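Long-range contacts in putative Nitroreductase (PDB 3EO7), which binds flavin mononucleotide and is probably an oxidoreductase of the nitroreductase family: residues H6-R16 against E259-L270; I318-D326 against N468-L476. All coordinates share one frame; numbering follows the deposited sequence.

Contact 1 (H6-R16 against E259-L270); sequences HQSIAQHYHER and ETNYPQVPDGEL
I9, H12, Y13 and R16 of helix 9-16 pack on Y262 and L270. L270 CD2 lies 3.9 Å from Y13 CD1, and the same methyl sits over the guanidinium face of R16. I9 CD1 points at one face of the Y262 ring in a CH-pi contact, 4.3 Å from the ring centroid. H12 and Y262 form an offset stack with their planes 28° apart. The H12 ring is swung over Y262 because its CG is anti to the backbone N (chi1 -179°). R16 CG lies above the opposite face of this imidazole, toward its rim. H6 adds a third, oblique ring to the aromatic cluster, with H6 CE1 3.5 Å from Y262 OH.

The contact fastens the N-terminal helix to the loop that leads into helix 270-276. The first turn of helix 9-16 is tied by I9 N, which donates to E259 O at 2.9 Å. S8 OG is held from outside by D450, and Y13 OH by D179 O.

The last turn ends in R16. Its NH1 and NH2 grip V265 O end-on, each at 2.7 Å and in the carbonyl plane. NH1 also donates to H12 NE2. R16 NH2 makes a salt bridge to D267 OD1 at 2.7 Å, on the anti side of the carboxylate and somewhat out of its plane. Water 1 joins H12 NE2 to P263 O and V265 N.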
loop_
_atom_site.group_PDB
_atom_site.type_symbol
_atom_site.label_atom_id
_atom_site.label_comp_id
_atom_site.label_asym_id
_atom_site.label_seq_id
_atom_site.Cartn_x
_atom_site.Cartn_y
_atom_site.Cartn_z
ATOM N N HIS A 6 -8.486 -26.858 11.122
ATOM C CA HIS A 6 -7.313 -26.953 10.195
ATOM C C HIS A 6 -7.033 -25.577 9.587
ATOM O O HIS A 6 -7.964 -24.850 9.237
ATOM C CB HIS A 6 -7.567 -27.967 9.064
ATOM C CG HIS A 6 -6.347 -28.278 8.241
ATOM N ND1 HIS A 6 -5.828 -27.404 7.307
ATOM C CD2 HIS A 6 -5.556 -29.381 8.201
ATOM C CE1 HIS A 6 -4.759 -27.944 6.745
ATOM N NE2 HIS A 6 -4.574 -29.147 7.265
ATOM N N GLN A 7 -5.757 -25.250 9.466
ATOM C CA GLN A 7 -5.340 -23.972 8.906
ATOM C C GLN A 7 -5.779 -23.891 7.435
ATOM O O GLN A 7 -5.848 -24.911 6.748
ATOM C CB GLN A 7 -3.817 -23.822 8.955
ATOM C CG GLN A 7 -3.219 -23.574 10.327
ATOM C CD GLN A 7 -1.822 -22.944 10.251
ATOM O OE1 GLN A 7 -1.070 -23.154 9.289
ATOM N NE2 GLN A 7 -1.483 -22.146 11.266
ATOM N N SER A 8 -6.062 -22.686 6.962
ATOM C CA SER A 8 -6.343 -22.501 5.551
ATOM C C SER A 8 -5.017 -22.070 4.904
ATOM O O SER A 8 -4.028 -21.769 5.598
ATOM C CB SER A 8 -7.453 -21.472 5.320
ATOM O OG SER A 8 -7.004 -20.198 5.698
ATOM N N ILE A 9 -5.023 -21.986 3.576
ATOM C CA ILE A 9 -3.798 -21.717 2.828
ATOM C C ILE A 9 -3.167 -20.368 3.182
ATOM O O ILE A 9 -1.955 -20.275 3.219
ATOM C CB ILE A 9 -4.002 -21.923 1.279
ATOM C CG1 ILE A 9 -2.651 -21.839 0.518
ATOM C CG2 ILE A 9 -5.037 -20.941 0.752
ATOM C CD1 ILE A 9 -1.601 -22.896 0.891
ATOM N N ALA A 10 -3.956 -19.334 3.486
ATOM C CA ALA A 10 -3.364 -18.039 3.886
ATOM C C ALA A 10 -2.581 -18.144 5.215
ATOM O O ALA A 10 -1.516 -17.536 5.371
ATOM C CB ALA A 10 -4.427 -16.968 3.969
ATOM N N GLN A 11 -3.119 -18.907 6.172
ATOM C CA GLN A 11 -2.406 -19.156 7.436
ATOM C C GLN A 11 -1.112 -19.936 7.206
ATOM O O GLN A 11 -0.059 -19.596 7.766
ATOM C CB GLN A 11 -3.302 -19.883 8.429
ATOM C CG GLN A 11 -4.483 -19.048 8.888
ATOM C CD GLN A 11 -5.436 -19.863 9.700
ATOM O OE1 GLN A 11 -6.132 -20.750 9.190
ATOM N NE2 GLN A 11 -5.478 -19.574 10.986
ATOM N N HIS A 12 -1.161 -20.930 6.323
ATOM C CA HIS A 12 0.013 -21.746 5.992
ATOM C C HIS A 12 1.077 -20.874 5.315
ATOM O O HIS A 12 2.262 -20.931 5.674
ATOM C CB HIS A 12 -0.423 -22.907 5.087
ATOM C CG HIS A 12 0.681 -23.833 4.680
ATOM N ND1 HIS A 12 1.319 -24.662 5.584
ATOM C CD2 HIS A 12 1.207 -24.120 3.461
ATOM C CE1 HIS A 12 2.222 -25.384 4.942
ATOM N NE2 HIS A 12 2.158 -25.093 3.656
ATOM N N TYR A 13 0.642 -20.108 4.324
ATOM C CA TYR A 13 1.507 -19.151 3.623
ATOM C C TYR A 13 2.204 -18.237 4.667
ATOM O O TYR A 13 3.421 -18.044 4.660
ATOM C CB TYR A 13 0.713 -18.300 2.571
ATOM C CG TYR A 13 1.633 -17.237 2.035
ATOM C CD1 TYR A 13 2.493 -17.502 0.987
ATOM C CD2 TYR A 13 1.736 -16.026 2.666
ATOM C CE1 TYR A 13 3.439 -16.582 0.576
ATOM C CE2 TYR A 13 2.688 -15.078 2.276
ATOM C CZ TYR A 13 3.544 -15.355 1.226
ATOM O OH TYR A 13 4.513 -14.411 0.872
ATOM N N HIS A 14 1.415 -17.674 5.565
ATOM C CA HIS A 14 1.965 -16.768 6.569
ATOM C C HIS A 14 3.023 -17.461 7.424
ATOM O O HIS A 14 4.127 -16.971 7.585
ATOM C CB HIS A 14 0.874 -16.204 7.454
ATOM C CG HIS A 14 1.328 -15.006 8.220
ATOM N ND1 HIS A 14 1.601 -13.809 7.600
ATOM C CD2 HIS A 14 1.611 -14.836 9.532
ATOM C CE1 HIS A 14 2.006 -12.941 8.513
ATOM N NE2 HIS A 14 2.014 -13.534 9.692
ATOM N N GLU A 15 2.689 -18.642 7.919
ATOM C CA GLU A 15 3.598 -19.402 8.753
ATOM C C GLU A 15 4.906 -19.697 8.012
ATOM O O GLU A 15 6.009 -19.517 8.555
ATOM C CB GLU A 15 2.919 -20.706 9.187
ATOM C CG GLU A 15 3.759 -21.518 10.175
ATOM C CD GLU A 15 4.023 -20.777 11.518
ATOM O OE1 GLU A 15 3.213 -19.907 11.890
ATOM O OE2 GLU A 15 5.037 -21.080 12.194
ATOM N N ARG A 16 4.789 -20.136 6.770
ATOM C CA ARG A 16 5.960 -20.452 5.950
ATOM C C ARG A 16 6.868 -19.292 5.560
ATOM O O ARG A 16 8.028 -19.509 5.148
ATOM C CB ARG A 16 5.522 -21.236 4.699
ATOM C CG ARG A 16 5.173 -22.644 5.173
ATOM C CD ARG A 16 5.069 -23.638 4.202
ATOM N NE ARG A 16 6.158 -23.715 3.225
ATOM C CZ ARG A 16 5.948 -24.332 2.073
ATOM N NH1 ARG A 16 4.771 -24.890 1.867
ATOM N NH2 ARG A 16 6.869 -24.383 1.133
ATOM N N GLU A 259 -9.555 -22.278 1.744
ATOM C CA GLU A 259 -9.004 -23.561 1.352
ATOM C C GLU A 259 -8.228 -24.241 2.470
ATOM O O GLU A 259 -7.151 -23.818 2.827
ATOM C CB GLU A 259 -8.070 -23.369 0.134
ATOM C CG GLU A 259 -7.474 -24.697 -0.353
ATOM C CD GLU A 259 -6.268 -24.509 -1.269
ATOM O OE1 GLU A 259 -6.006 -23.383 -1.683
ATOM O OE2 GLU A 259 -5.565 -25.490 -1.540
ATOM N N THR A 260 -8.764 -25.332 3.001
ATOM C CA THR A 260 -8.092 -26.052 4.052
ATOM C C THR A 260 -7.473 -27.365 3.544
ATOM O O THR A 260 -6.668 -27.962 4.237
ATOM C CB THR A 260 -9.075 -26.323 5.221
ATOM O OG1 THR A 260 -10.211 -27.010 4.735
ATOM C CG2 THR A 260 -9.564 -25.006 5.858
ATOM N N ASN A 261 -7.795 -27.801 2.324
ATOM C CA ASN A 261 -7.276 -29.086 1.804
ATOM C C ASN A 261 -6.086 -28.933 0.844
ATOM O O ASN A 261 -5.968 -29.647 -0.152
ATOM C CB ASN A 261 -8.402 -29.885 1.125
ATOM C CG ASN A 261 -8.022 -31.355 0.863
ATOM O OD1 ASN A 261 -7.110 -31.900 1.491
ATOM N ND2 ASN A 261 -8.739 -32.000 -0.057
ATOM N N TYR A 262 -5.149 -28.066 1.199
ATOM C CA TYR A 262 -4.012 -27.783 0.326
ATOM C C TYR A 262 -2.993 -28.933 0.394
ATOM O O TYR A 262 -2.846 -29.585 1.435
ATOM C CB TYR A 262 -3.353 -26.443 0.663
ATOM C CG TYR A 262 -3.016 -26.270 2.111
ATOM C CD1 TYR A 262 -1.793 -26.691 2.624
ATOM C CD2 TYR A 262 -3.914 -25.677 2.989
ATOM C CE1 TYR A 262 -1.497 -26.534 3.954
ATOM C CE2 TYR A 262 -3.606 -25.511 4.328
ATOM C CZ TYR A 262 -2.403 -25.944 4.807
ATOM O OH TYR A 262 -2.085 -25.803 6.143
ATOM N N PRO A 263 -2.274 -29.162 -0.716
ATOM C CA PRO A 263 -1.264 -30.196 -0.732
ATOM C C PRO A 263 0.022 -29.652 -0.149
ATOM O O PRO A 263 0.082 -28.498 0.296
ATOM C CB PRO A 263 -1.097 -30.498 -2.216
ATOM C CG PRO A 263 -1.391 -29.194 -2.893
ATOM C CD PRO A 263 -2.358 -28.456 -2.008
ATOM N N GLN A 264 1.046 -30.488 -0.110
ATOM C CA GLN A 264 2.335 -30.019 0.364
ATOM C C GLN A 264 2.944 -29.285 -0.824
ATOM O O GLN A 264 3.082 -29.859 -1.909
ATOM C CB GLN A 264 3.208 -31.169 0.901
ATOM C CG GLN A 264 2.818 -31.570 2.359
ATOM C CD GLN A 264 2.754 -30.354 3.319
ATOM O OE1 GLN A 264 1.705 -30.073 3.924
ATOM N NE2 GLN A 264 3.860 -29.600 3.410
ATOM N N VAL A 265 3.207 -27.990 -0.641
ATOM C CA VAL A 265 3.721 -27.138 -1.716
ATOM C C VAL A 265 5.173 -26.809 -1.427
ATOM O O VAL A 265 5.462 -26.140 -0.446
ATOM C CB VAL A 265 2.892 -25.831 -1.844
ATOM C CG1 VAL A 265 3.415 -24.978 -2.993
ATOM C CG2 VAL A 265 1.408 -26.195 -2.018
ATOM N N PRO A 266 6.093 -27.318 -2.249
ATOM C CA PRO A 266 7.526 -27.052 -2.030
ATOM C C PRO A 266 7.919 -25.592 -1.985
ATOM O O PRO A 266 7.290 -24.739 -2.617
ATOM C CB PRO A 266 8.185 -27.723 -3.223
ATOM C CG PRO A 266 7.245 -28.862 -3.555
ATOM C CD PRO A 266 5.882 -28.254 -3.365
ATOM N N ASP A 267 8.967 -25.288 -1.221
ATOM C CA ASP A 267 9.466 -23.943 -1.191
ATOM C C ASP A 267 9.766 -23.525 -2.613
ATOM O O ASP A 267 10.306 -24.314 -3.395
ATOM C CB ASP A 267 10.778 -23.848 -0.397
ATOM C CG ASP A 267 10.597 -23.989 1.088
ATOM O OD1 ASP A 267 9.503 -23.797 1.642
ATOM O OD2 ASP A 267 11.622 -24.264 1.734
ATOM N N GLY A 268 9.472 -22.267 -2.929
ATOM C CA GLY A 268 9.707 -21.718 -4.270
ATOM C C GLY A 268 8.475 -21.792 -5.148
ATOM O O GLY A 268 8.381 -21.076 -6.140
ATOM N N GLU A 269 7.545 -22.675 -4.783
ATOM C CA GLU A 269 6.316 -22.850 -5.545
ATOM C C GLU A 269 5.109 -22.286 -4.823
ATOM O O GLU A 269 4.013 -22.225 -5.367
ATOM C CB GLU A 269 6.137 -24.349 -5.772
ATOM C CG GLU A 269 7.309 -24.997 -6.563
ATOM C CD GLU A 269 7.230 -26.483 -6.715
ATOM O OE1 GLU A 269 6.228 -27.090 -6.344
ATOM O OE2 GLU A 269 8.229 -27.087 -7.206
ATOM N N LEU A 270 5.305 -21.835 -3.580
ATOM C CA LEU A 270 4.211 -21.391 -2.764
ATOM C C LEU A 270 3.612 -20.046 -3.141
ATOM O O LEU A 270 2.390 -19.876 -3.054
ATOM C CB LEU A 270 4.669 -21.404 -1.299
ATOM C CG LEU A 270 3.629 -21.014 -0.259
ATOM C CD1 LEU A 270 2.474 -21.971 -0.222
ATOM C CD2 LEU A 270 4.357 -20.914 1.115
HETATM O O HOH W 1 2.237 -26.964 1.766
HETATM O O HOH W 2 8.820 -22.423 4.140
#

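Contact 2 (I318-D326 against N468-L476); sequences IYWGENLSD and NLAAIQLNL
Q473 and W320 run antiparallel alongside each other, the amide plane turned 49° from the indole. The aliphatic part of Q473 does the touching: Q473 CB lies 3.5 Å from W320 CZ3, at the six-membered end of the ring. With Q473 CG anti to the backbone N (chi1 175°), that carbon is set against W320 CZ3. The bend at chi2 (61°) then turns the amide in between Y319 O and D326. L469 O lies at the indole edge, near its plane, 3.9 Å from W320 CH2. I318 CG2 lies above one face of the indole, toward its rim, and also meets Q473 CG at 3.7 Å. The other branch of I318 reaches the helix, with CD1 3.6 Å from A470 CB and 4.3 Å from L474 CD1. With an alanine at Q473, CG and the amide are gone, which would probably leave a gap beside W320 and I318 CG2 and take away the group between Y319 O and D326. F356 of helix 347-358 meets W320 from outside and also touches A470. The side chain of L469 lies about 4 Å from that of the FMN-binding R334. Just after Q473 and L474, a Schellman motif with N475 as its C-prime residue ends helix 452-473.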
loop_
_atom_site.group_PDB
_atom_site.type_symbol
_atom_site.label_atom_id
_atom_site.label_comp_id
_atom_site.label_asym_id
_atom_site.label_seq_id
_atom_site.Cartn_x
_atom_site.Cartn_y
_atom_site.Cartn_z
ATOM N N ILE A 318 -2.320 18.436 10.201
ATOM C CA ILE A 318 -1.147 18.843 9.437
ATOM C C ILE A 318 -1.648 19.785 8.348
ATOM O O ILE A 318 -2.634 19.488 7.671
ATOM C CB ILE A 318 -0.450 17.624 8.773
ATOM C CG1 ILE A 318 0.170 16.713 9.833
ATOM C CG2 ILE A 318 0.630 18.062 7.801
ATOM C CD1 ILE A 318 0.814 15.439 9.289
ATOM N N TYR A 319 -0.973 20.920 8.184
ATOM C CA TYR A 319 -1.318 21.895 7.140
ATOM C C TYR A 319 -0.511 21.553 5.906
ATOM O O TYR A 319 0.717 21.536 5.957
ATOM C CB TYR A 319 -1.038 23.317 7.587
ATOM C CG TYR A 319 -1.332 24.324 6.494
ATOM C CD1 TYR A 319 -2.603 24.409 5.924
ATOM C CD2 TYR A 319 -0.345 25.183 6.042
ATOM C CE1 TYR A 319 -2.880 25.350 4.923
ATOM C CE2 TYR A 319 -0.612 26.120 5.063
ATOM C CZ TYR A 319 -1.864 26.197 4.505
ATOM O OH TYR A 319 -2.070 27.152 3.526
ATOM N N TRP A 320 -1.215 21.254 4.814
ATOM C CA TRP A 320 -0.569 20.839 3.563
ATOM C C TRP A 320 -0.337 21.939 2.529
ATOM O O TRP A 320 -0.008 21.631 1.386
ATOM C CB TRP A 320 -1.364 19.701 2.934
ATOM C CG TRP A 320 -1.334 18.440 3.758
ATOM C CD1 TRP A 320 -2.324 17.946 4.562
ATOM C CD2 TRP A 320 -0.245 17.534 3.846
ATOM N NE1 TRP A 320 -1.918 16.751 5.136
ATOM C CE2 TRP A 320 -0.642 16.479 4.711
ATOM C CE3 TRP A 320 1.026 17.478 3.252
ATOM C CZ2 TRP A 320 0.199 15.419 5.015
ATOM C CZ3 TRP A 320 1.850 16.393 3.538
ATOM C CH2 TRP A 320 1.419 15.373 4.394
ATOM N N GLY A 321 -0.469 23.209 2.931
ATOM C CA GLY A 321 -0.250 24.340 2.040
ATOM C C GLY A 321 -1.458 24.686 1.209
ATOM O O GLY A 321 -2.421 23.913 1.102
ATOM N N GLU A 322 -1.391 25.842 0.553
ATOM C CA GLU A 322 -2.483 26.262 -0.303
ATOM C C GLU A 322 -2.607 25.283 -1.456
ATOM O O GLU A 322 -1.594 24.923 -2.067
ATOM C CB GLU A 322 -2.245 27.685 -0.834
ATOM C CG GLU A 322 -3.346 28.159 -1.774
ATOM N N ASN A 323 -3.840 24.851 -1.731
ATOM C CA ASN A 323 -4.158 23.893 -2.778
ATOM C C ASN A 323 -3.280 22.642 -2.729
ATOM O O ASN A 323 -2.894 22.103 -3.761
ATOM C CB ASN A 323 -4.049 24.539 -4.141
ATOM C CG ASN A 323 -4.901 25.776 -4.255
ATOM O OD1 ASN A 323 -4.399 26.848 -4.591
ATOM N ND2 ASN A 323 -6.183 25.649 -3.913
ATOM N N LEU A 324 -2.979 22.185 -1.517
ATOM C CA LEU A 324 -2.179 20.973 -1.310
ATOM C C LEU A 324 -0.758 21.026 -1.882
ATOM O O LEU A 324 -0.135 19.977 -2.099
ATOM C CB LEU A 324 -2.934 19.735 -1.834
ATOM C CG LEU A 324 -4.296 19.419 -1.203
ATOM C CD1 LEU A 324 -5.031 18.201 -1.861
ATOM C CD2 LEU A 324 -4.098 19.139 0.329
ATOM N N SER A 325 -0.231 22.241 -2.050
ATOM C CA SER A 325 1.106 22.459 -2.577
ATOM C C SER A 325 2.218 21.743 -1.794
ATOM O O SER A 325 3.155 21.212 -2.402
ATOM C CB SER A 325 1.408 23.968 -2.693
ATOM O OG SER A 325 1.284 24.626 -1.433
ATOM N N ASP A 326 2.118 21.718 -0.470
ATOM C CA ASP A 326 3.152 21.078 0.339
ATOM C C ASP A 326 3.001 19.551 0.320
ATOM O O ASP A 326 3.975 18.838 0.530
ATOM C CB ASP A 326 3.186 21.675 1.750
ATOM C CG ASP A 326 3.483 23.183 1.737
ATOM O OD1 ASP A 326 4.421 23.608 1.029
ATOM O OD2 ASP A 326 2.800 23.945 2.446
ATOM N N ASN A 468 4.303 7.726 6.064
ATOM C CA ASN A 468 5.552 8.141 5.443
ATOM C C ASN A 468 5.478 9.613 4.966
ATOM O O ASN A 468 6.370 10.399 5.230
ATOM C CB ASN A 468 5.968 7.232 4.263
ATOM C CG ASN A 468 6.706 5.967 4.705
ATOM O OD1 ASN A 468 7.895 5.806 4.399
ATOM N ND2 ASN A 468 6.022 5.075 5.418
ATOM N N LEU A 469 4.399 9.954 4.275
ATOM C CA LEU A 469 4.204 11.310 3.748
ATOM C C LEU A 469 4.083 12.314 4.891
ATOM O O LEU A 469 4.743 13.374 4.873
ATOM C CB LEU A 469 3.004 11.342 2.813
ATOM C CG LEU A 469 3.204 10.626 1.463
ATOM C CD1 LEU A 469 1.864 10.535 0.683
ATOM C CD2 LEU A 469 4.317 11.293 0.640
ATOM N N ALA A 470 3.305 11.978 5.905
ATOM C CA ALA A 470 3.187 12.861 7.069
ATOM C C ALA A 470 4.545 13.097 7.743
ATOM O O ALA A 470 4.861 14.230 8.125
ATOM C CB ALA A 470 2.143 12.348 8.074
ATOM N N ALA A 471 5.335 12.043 7.891
ATOM C CA ALA A 471 6.643 12.139 8.529
ATOM C C ALA A 471 7.509 13.099 7.750
ATOM O O ALA A 471 8.102 14.003 8.315
ATOM C CB ALA A 471 7.333 10.735 8.623
ATOM N N ILE A 472 7.601 12.898 6.438
ATOM C CA ILE A 472 8.417 13.760 5.588
ATOM C C ILE A 472 7.937 15.210 5.618
ATOM O O ILE A 472 8.758 16.119 5.711
ATOM C CB ILE A 472 8.478 13.228 4.137
ATOM C CG1 ILE A 472 9.152 11.840 4.098
ATOM C CG2 ILE A 472 9.141 14.293 3.196
ATOM C CD1 ILE A 472 10.565 11.767 4.711
ATOM N N GLN A 473 6.622 15.437 5.585
ATOM C CA GLN A 473 6.077 16.784 5.703
ATOM C C GLN A 473 6.513 17.488 6.979
ATOM O O GLN A 473 6.750 18.687 6.965
ATOM C CB GLN A 473 4.563 16.741 5.650
ATOM C CG GLN A 473 3.819 18.074 5.880
ATOM C CD GLN A 473 4.139 19.156 4.871
ATOM O OE1 GLN A 473 4.575 18.879 3.753
ATOM N NE2 GLN A 473 3.894 20.419 5.261
ATOM N N LEU A 474 6.617 16.729 8.065
ATOM C CA LEU A 474 7.054 17.227 9.371
ATOM C C LEU A 474 8.577 17.197 9.590
ATOM O O LEU A 474 9.022 17.377 10.724
ATOM C CB LEU A 474 6.338 16.460 10.487
ATOM C CG LEU A 474 4.799 16.591 10.521
ATOM C CD1 LEU A 474 4.251 15.925 11.768
ATOM C CD2 LEU A 474 4.340 18.022 10.458
ATOM N N ASN A 475 9.353 16.975 8.521
ATOM C CA ASN A 475 10.826 16.973 8.596
ATOM C C ASN A 475 11.361 15.891 9.510
ATOM O O ASN A 475 12.403 16.050 10.167
ATOM C CB ASN A 475 11.326 18.337 9.061
ATOM C CG ASN A 475 10.888 19.455 8.140
ATOM O OD1 ASN A 475 10.311 20.446 8.580
ATOM N ND2 ASN A 475 11.116 19.275 6.859
ATOM N N LEU A 476 10.654 14.776 9.517
ATOM C CA LEU A 476 11.018 13.613 10.305
ATOM C C LEU A 476 11.555 12.518 9.390
ATOM O O LEU A 476 11.535 12.642 8.149
ATOM C CB LEU A 476 9.800 13.100 11.069
ATOM C CG LEU A 476 9.103 14.087 12.010
ATOM C CD1 LEU A 476 7.862 13.371 12.611
ATOM C CD2 LEU A 476 10.047 14.636 13.065
#

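The modelled chain starts in contact 1, where the N-terminal helix 9-16 meets the loop 259-270. That contact closes a loop of 242 residues, which includes the seven-stranded antiparallel sheet. Loop 259-270 runs into helix 270-276, which begins at L270. Contact 2 opens later, at 318-326, and closes at 468-476 after 141 residues. Most of the strands of the second, mixed sheet lie in that interval. The two loops therefore follow in series and neither nest nor cross. Contact 2 joins the loop leading into helix 325-333, and the first turn of that helix, to the C-terminal end of helix 452-473. The centres of contacts 1 and 2 are 42 Å apart, on opposite sides of the chain's centre.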